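Long-range contacts in Rho GTPase-activating protein 27 (PDB 3PP2), which probably switches off the Rho-type GTPases CDC42 and RAC1 by stimulating GTP hydrolysis, and is represented here by its pleckstrin homology domain: residues A[9-14]-A[35-40]; A[15-20]-A[100-105]. One frame throughout, in Å; residues are numbered along the deposited sequence. Where two conformers were deposited one is given.

Interaction 1. Residues A[9-14]-A[35-40]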
loop_
_atom_site.group_PDB
_atom_site.type_symbol
_atom_site.label_atom_id
_atom_site.label_comp_id
_atom_site.label_asym_id
_atom_site.label_seq_id
_atom_site.Cartn_x
_atom_site.Cartn_y
_atom_site.Cartn_z
ATOM N N ASP A 9 1.172 -16.687 8.299
ATOM C CA ASP A 9 1.220 -15.952 9.587
ATOM C C ASP A 9 1.735 -14.552 9.351
ATOM O O ASP A 9 2.320 -14.269 8.331
ATOM C CB ASP A 9 2.091 -16.691 10.568
ATOM C CG ASP A 9 1.601 -18.120 10.801
ATOM O OD1 ASP A 9 0.372 -18.416 10.574
ATOM O OD2 ASP A 9 2.451 -18.952 11.188
ATOM N N LYS A 10 1.447 -13.669 10.295
ATOM C CA LYS A 10 1.717 -12.263 10.088
ATOM C C LYS A 10 1.772 -11.568 11.440
ATOM O O LYS A 10 1.102 -11.963 12.363
ATOM C CB LYS A 10 0.611 -11.655 9.225
ATOM C CG LYS A 10 1.008 -10.384 8.563
ATOM C CD LYS A 10 -0.070 -9.998 7.531
ATOM C CE LYS A 10 0.297 -8.721 6.784
ATOM N NZ LYS A 10 1.497 -8.883 5.954
ATOM N N ALA A 11 2.511 -10.477 11.515
ATOM C CA ALA A 11 2.565 -9.664 12.709
ATOM C C ALA A 11 2.832 -8.225 12.306
ATOM O O ALA A 11 3.591 -7.955 11.352
ATOM C CB ALA A 11 3.681 -10.208 13.707
ATOM N N GLY A 12 2.208 -7.301 13.021
ATOM C CA GLY A 12 2.327 -5.875 12.731
ATOM C C GLY A 12 1.511 -5.003 13.656
ATOM O O GLY A 12 0.719 -5.519 14.439
ATOM N N VAL A 13 1.721 -3.695 13.620
ATOM C CA VAL A 13 0.907 -2.814 14.397
ATOM C C VAL A 13 -0.369 -2.416 13.624
ATOM O O VAL A 13 -0.284 -1.964 12.475
ATOM C CB VAL A 13 1.698 -1.589 14.883
ATOM C CG1 VAL A 13 0.740 -0.629 15.626
ATOM C CG2 VAL A 13 2.883 -1.995 15.770
ATOM N N LEU A 14 -1.525 -2.580 14.251
ATOM C CA LEU A 14 -2.819 -2.233 13.691
ATOM C C LEU A 14 -3.635 -1.461 14.710
ATOM O O LEU A 14 -3.468 -1.625 15.924
ATOM C CB LEU A 14 -3.623 -3.475 13.275
ATOM C CG LEU A 14 -3.028 -4.273 12.121
ATOM C CD1 LEU A 14 -3.768 -5.602 11.944
ATOM C CD2 LEU A 14 -3.019 -3.457 10.846
ATOM N N TRP A 35 0.447 -4.019 18.695
ATOM C CA TRP A 35 0.989 -5.189 18.051
ATOM C C TRP A 35 -0.116 -6.241 17.928
ATOM O O TRP A 35 -0.985 -6.386 18.802
ATOM C CB TRP A 35 2.149 -5.738 18.883
ATOM C CG TRP A 35 2.972 -6.798 18.264
ATOM C CD1 TRP A 35 3.154 -8.059 18.711
ATOM C CD2 TRP A 35 3.733 -6.669 17.059
ATOM N NE1 TRP A 35 3.997 -8.737 17.850
ATOM C CE2 TRP A 35 4.368 -7.892 16.834
ATOM C CE3 TRP A 35 3.950 -5.618 16.162
ATOM C CZ2 TRP A 35 5.210 -8.102 15.740
ATOM C CZ3 TRP A 35 4.783 -5.838 15.042
ATOM C CH2 TRP A 35 5.404 -7.054 14.868
ATOM N N THR A 36 -0.075 -6.944 16.805
ATOM C CA THR A 36 -1.071 -7.919 16.393
ATOM C C THR A 36 -0.320 -9.071 15.780
ATOM O O THR A 36 0.578 -8.861 14.962
ATOM C CB THR A 36 -2.041 -7.298 15.354
ATOM O OG1 THR A 36 -2.624 -6.103 15.901
ATOM C CG2 THR A 36 -3.171 -8.252 14.966
ATOM N N VAL A 37 -0.691 -10.286 16.155
ATOM C CA VAL A 37 -0.094 -11.495 15.616
ATOM C C VAL A 37 -1.157 -12.461 15.145
ATOM O O VAL A 37 -2.084 -12.763 15.867
ATOM C CB VAL A 37 0.790 -12.215 16.666
ATOM C CG1 VAL A 37 1.338 -13.583 16.173
ATOM C CG2 VAL A 37 1.949 -11.260 17.092
ATOM N N LEU A 38 -1.018 -12.893 13.906
ATOM C CA LEU A 38 -1.794 -13.995 13.350
ATOM C C LEU A 38 -0.905 -15.213 13.248
ATOM O O LEU A 38 0.114 -15.195 12.570
ATOM C CB LEU A 38 -2.296 -13.614 11.965
ATOM C CG LEU A 38 -3.052 -14.684 11.190
ATOM C CD1 LEU A 38 -4.312 -15.077 11.907
ATOM C CD2 LEU A 38 -3.328 -14.175 9.788
ATOM N N GLU A 39 -1.266 -16.278 13.963
ATOM C CA GLU A 39 -0.464 -17.509 13.962
ATOM C C GLU A 39 -1.408 -18.669 14.180
ATOM O O GLU A 39 -2.231 -18.617 15.080
ATOM C CB GLU A 39 0.585 -17.433 15.097
ATOM C CG GLU A 39 1.588 -18.550 15.151
ATOM C CD GLU A 39 2.801 -18.214 16.055
ATOM O OE1 GLU A 39 2.851 -17.097 16.661
ATOM O OE2 GLU A 39 3.706 -19.079 16.161
ATOM N N GLY A 40 -1.274 -19.713 13.361
ATOM C CA GLY A 40 -2.096 -20.885 13.493
ATOM C C GLY A 40 -3.601 -20.730 13.586
ATOM O O GLY A 40 -4.246 -21.416 14.378
#

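Interaction 2. Residues A[15-20]-A[100-105]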
loop_
_atom_site.group_PDB
_atom_site.type_symbol
_atom_site.label_atom_id
_atom_site.label_comp_id
_atom_site.label_asym_id
_atom_site.label_seq_id
_atom_site.Cartn_x
_atom_site.Cartn_y
_atom_site.Cartn_z
ATOM N N HIS A 15 -4.586 -0.684 14.215
ATOM C CA HIS A 15 -5.607 -0.083 15.050
ATOM C C HIS A 15 -6.776 -1.054 15.168
ATOM O O HIS A 15 -7.169 -1.726 14.204
ATOM C CB HIS A 15 -6.041 1.236 14.492
ATOM C CG HIS A 15 -4.957 2.237 14.484
ATOM N ND1 HIS A 15 -4.867 3.235 15.413
ATOM C CD2 HIS A 15 -3.935 2.420 13.617
ATOM C CE1 HIS A 15 -3.812 3.983 15.137
ATOM N NE2 HIS A 15 -3.214 3.494 14.063
ATOM N N ARG A 16 -7.336 -1.151 16.354
ATOM C CA ARG A 16 -8.495 -2.029 16.562
ATOM C C ARG A 16 -9.352 -1.562 17.701
ATOM O O ARG A 16 -8.849 -0.942 18.661
ATOM C CB ARG A 16 -8.038 -3.478 16.783
ATOM C CG ARG A 16 -7.539 -3.834 18.162
ATOM C CD ARG A 16 -6.278 -3.124 18.497
ATOM N NE ARG A 16 -5.663 -3.551 19.748
ATOM C CZ ARG A 16 -6.106 -3.217 20.935
ATOM N NH1 ARG A 16 -5.439 -3.627 22.031
ATOM N NH2 ARG A 16 -7.192 -2.452 21.042
ATOM N N THR A 17 -10.634 -1.911 17.625
ATOM C CA THR A 17 -11.543 -1.753 18.742
ATOM C C THR A 17 -12.493 -2.942 18.761
ATOM O O THR A 17 -12.924 -3.420 17.707
ATOM C CB THR A 17 -12.379 -0.444 18.623
ATOM O OG1 THR A 17 -13.252 -0.339 19.749
ATOM C CG2 THR A 17 -13.202 -0.303 17.321
ATOM N N LYS A 18 -12.873 -3.354 19.951
ATOM C CA LYS A 18 -13.973 -4.274 20.118
ATOM C C LYS A 18 -15.248 -3.469 19.934
ATOM O O LYS A 18 -15.305 -2.262 20.270
ATOM C CB LYS A 18 -13.926 -4.921 21.504
ATOM C CG LYS A 18 -14.867 -6.076 21.698
ATOM C CD LYS A 18 -14.553 -6.822 23.020
ATOM C CE LYS A 18 -15.457 -8.030 23.193
ATOM N NZ LYS A 18 -15.148 -8.650 24.531
ATOM N N THR A 19 -16.232 -4.088 19.278
ATOM C CA THR A 19 -17.537 -3.450 19.047
ATOM C C THR A 19 -18.724 -4.276 19.568
ATOM O O THR A 19 -19.798 -3.730 19.752
ATOM C CB THR A 19 -17.754 -3.168 17.560
ATOM O OG1 THR A 19 -17.503 -4.374 16.825
ATOM C CG2 THR A 19 -16.818 -2.057 17.093
ATOM N N ALA A 20 -18.537 -5.560 19.837
ATOM C CA ALA A 20 -19.598 -6.374 20.468
ATOM C C ALA A 20 -18.978 -7.458 21.318
ATOM O O ALA A 20 -17.905 -8.005 20.957
ATOM C CB ALA A 20 -20.504 -6.981 19.434
ATOM N N GLU A 100 -17.326 -9.003 18.202
ATOM C CA GLU A 100 -17.028 -8.301 16.967
ATOM C C GLU A 100 -15.931 -7.270 17.238
ATOM O O GLU A 100 -15.876 -6.673 18.321
ATOM C CB GLU A 100 -18.298 -7.596 16.408
ATOM C CG GLU A 100 -19.461 -8.564 16.017
ATOM C CD GLU A 100 -20.707 -7.864 15.490
ATOM O OE1 GLU A 100 -20.726 -6.615 15.437
ATOM O OE2 GLU A 100 -21.675 -8.581 15.122
ATOM N N TYR A 101 -15.096 -7.063 16.228
ATOM C CA TYR A 101 -13.953 -6.143 16.273
ATOM C C TYR A 101 -13.860 -5.416 14.948
ATOM O O TYR A 101 -14.212 -5.979 13.904
ATOM C CB TYR A 101 -12.627 -6.903 16.484
ATOM C CG TYR A 101 -12.639 -7.740 17.734
ATOM C CD1 TYR A 101 -12.107 -7.282 18.927
ATOM C CD2 TYR A 101 -13.205 -9.013 17.698
ATOM C CE1 TYR A 101 -12.165 -8.060 20.061
ATOM C CE2 TYR A 101 -13.283 -9.802 18.800
ATOM C CZ TYR A 101 -12.744 -9.333 20.014
ATOM O OH TYR A 101 -12.824 -10.126 21.148
ATOM N N LEU A 102 -13.416 -4.167 15.004
ATOM C CA LEU A 102 -12.967 -3.448 13.830
ATOM C C LEU A 102 -11.455 -3.356 13.844
ATOM O O LEU A 102 -10.861 -3.173 14.908
ATOM C CB LEU A 102 -13.588 -2.059 13.755
ATOM C CG LEU A 102 -15.103 -1.992 13.782
ATOM C CD1 LEU A 102 -15.626 -0.561 13.867
ATOM C CD2 LEU A 102 -15.744 -2.745 12.669
ATOM N N ILE A 103 -10.863 -3.395 12.643
ATOM C CA ILE A 103 -9.416 -3.420 12.434
ATOM C C ILE A 103 -9.134 -2.365 11.382
ATOM O O ILE A 103 -9.849 -2.292 10.373
ATOM C CB ILE A 103 -8.914 -4.817 11.967
ATOM C CG1 ILE A 103 -9.436 -5.923 12.901
ATOM C CG2 ILE A 103 -7.413 -4.849 11.789
ATOM C CD1 ILE A 103 -9.186 -7.312 12.357
ATOM N N GLN A 104 -8.120 -1.538 11.613
ATOM C CA GLN A 104 -7.891 -0.393 10.709
ATOM C C GLN A 104 -6.443 -0.036 10.603
ATOM O O GLN A 104 -5.656 -0.239 11.534
ATOM C CB GLN A 104 -8.684 0.793 11.273
ATOM C CG GLN A 104 -8.812 2.017 10.415
ATOM C CD GLN A 104 -7.718 3.036 10.634
ATOM O OE1 GLN A 104 -7.117 3.137 11.736
ATOM N NE2 GLN A 104 -7.483 3.857 9.602
ATOM N N HIS A 105 -6.093 0.598 9.485
ATOM C CA HIS A 105 -4.792 1.250 9.301
ATOM C C HIS A 105 -4.965 2.287 8.210
ATOM O O HIS A 105 -5.763 2.117 7.313
ATOM C CB HIS A 105 -3.683 0.255 8.949
ATOM C CG HIS A 105 -2.303 0.783 9.144
ATOM N ND1 HIS A 105 -1.697 1.642 8.241
ATOM C CD2 HIS A 105 -1.425 0.606 10.166
ATOM C CE1 HIS A 105 -0.488 1.939 8.688
ATOM N NE2 HIS A 105 -0.302 1.342 9.865
#

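Interaction 1. Residues A[9-14]-A[35-40]
The indole of Trp35 lies against the backbone of Gly12, with Ala11 and Val13 on either side of that glycine in the chain. Gly12 N sits 3.6 Å above one ring face, offset toward the rim, and Gly12 CA comes within 3.4 Å of Trp35 CZ3. Val13 CG2 meets the ring at its edge, 3.8 Å from Trp35 CE3, while the methyl of Ala11 approaches obliquely, its CB 3.3 Å from Trp35 CZ2. An alanine suits position Ala11 because its short methyl lets the broad ring come close on that face of the sheet. Trp35 CG is anti to the backbone N (chi1 -170°). The six-membered ring reaches across to strand 10-21. An alanine at Trp35 would probably leave Gly12 without its aromatic cover and open a gap beside the Ala11 and Val13 methyls.

Beneath this packing strands 10-21 and 32-39 pair antiparallel in the sheet of the pleckstrin homology domain. Lys10 and Leu38 exchange two backbone bonds, Leu38 N to Lys10 O being 2.8 Å; of the two between Gly12 and Thr36, the one from Thr36 N is weak. On the face of Thr36 and Leu38, Leu14 CD1 lies 4.1 Å from Thr36 CG2.

Trp35 NE1 is bonded to Arg58 O of the second subunit, whose Trp35 meets this indole edge-to-face. Leu14 and Leu38 pack on helix 108-122, where Lys10 makes a cation-pi contact with Trp114, and strand 42-46 flanks strand 32-39 on its other side.

Interaction 2. Residues A[15-20]-A[100-105]
A classic beta bulge marks this pairing of strand 10-21 with strand 100-104 in the sheet of the pleckstrin homology domain: Thr19 and Ala20 together face Glu100. Both backbone N atoms reach Glu100 O from the same face of its carbonyl plane, Thr19 N at 2.8 Å with a nearly straight N-H angle of 178°, Ala20 N at 3.3 Å. Thr19 OG1 adds a weak bond to this oxygen. Its chi1 of 51° sets OG1 between the backbone N and the carbonyl carbon, while CG2 packs 3.7 Å from Leu102 CG, the two side chains crossing at about a right angle. A threonine suits the bulge because its hydroxyl and methyl branches serve these two partners. Ala20 CB rests 3.8 Å from Glu100 CB, and the Glu100 carboxylate forms a salt bridge with Arg25.

Beyond the bulge the antiparallel register is regular, with Thr17 paired to Leu102 and His15 to Gln104 by two backbone bonds each. Lys18 spends its extended aliphatic chain obliquely across Tyr101, CG 3.7 Å from Tyr101 CE1, while NZ forms a salt bridge with Asp21. At the other end His15 and Gln104 lie side by side, ring and amide planes 54° apart. Gln104 OE1 packs 3.5 Å from His15 CB and accepts a hydrogen bond from Arg87, while NE2 donates to Lys88 O.

Arg16, whose CB lies 3.4 Å from Leu102 O, carries its guanidinium away to Glu67 and Ser34. Ile103 packs on Leu43 and Phe45 of strand 42-46, Tyr101 on Val70 of strand 66-71, and strand 90-94 continues the sheet beyond strand 100-104.

Overall arrangement
Strand 10-21 is shared: interaction 1 pairs its first part with strand 32-39, and interaction 2 pairs its continuation with strand 100-104. The two meet where Leu14 CD1 packs 3.7 Å from Ile103 CG2, near the handover from one partner strand to the other. Interaction 2 is buried near the middle of the domain and joins sequence-distant strands, with a bulge and several charged or polar side chains whose ends are satisfied by other parts of the chain. Interaction 1 is only partly buried: its Asp9 and Gly40 end is exposed, its aromatic side meets the second subunit, and its other face lies under the C-terminal helix.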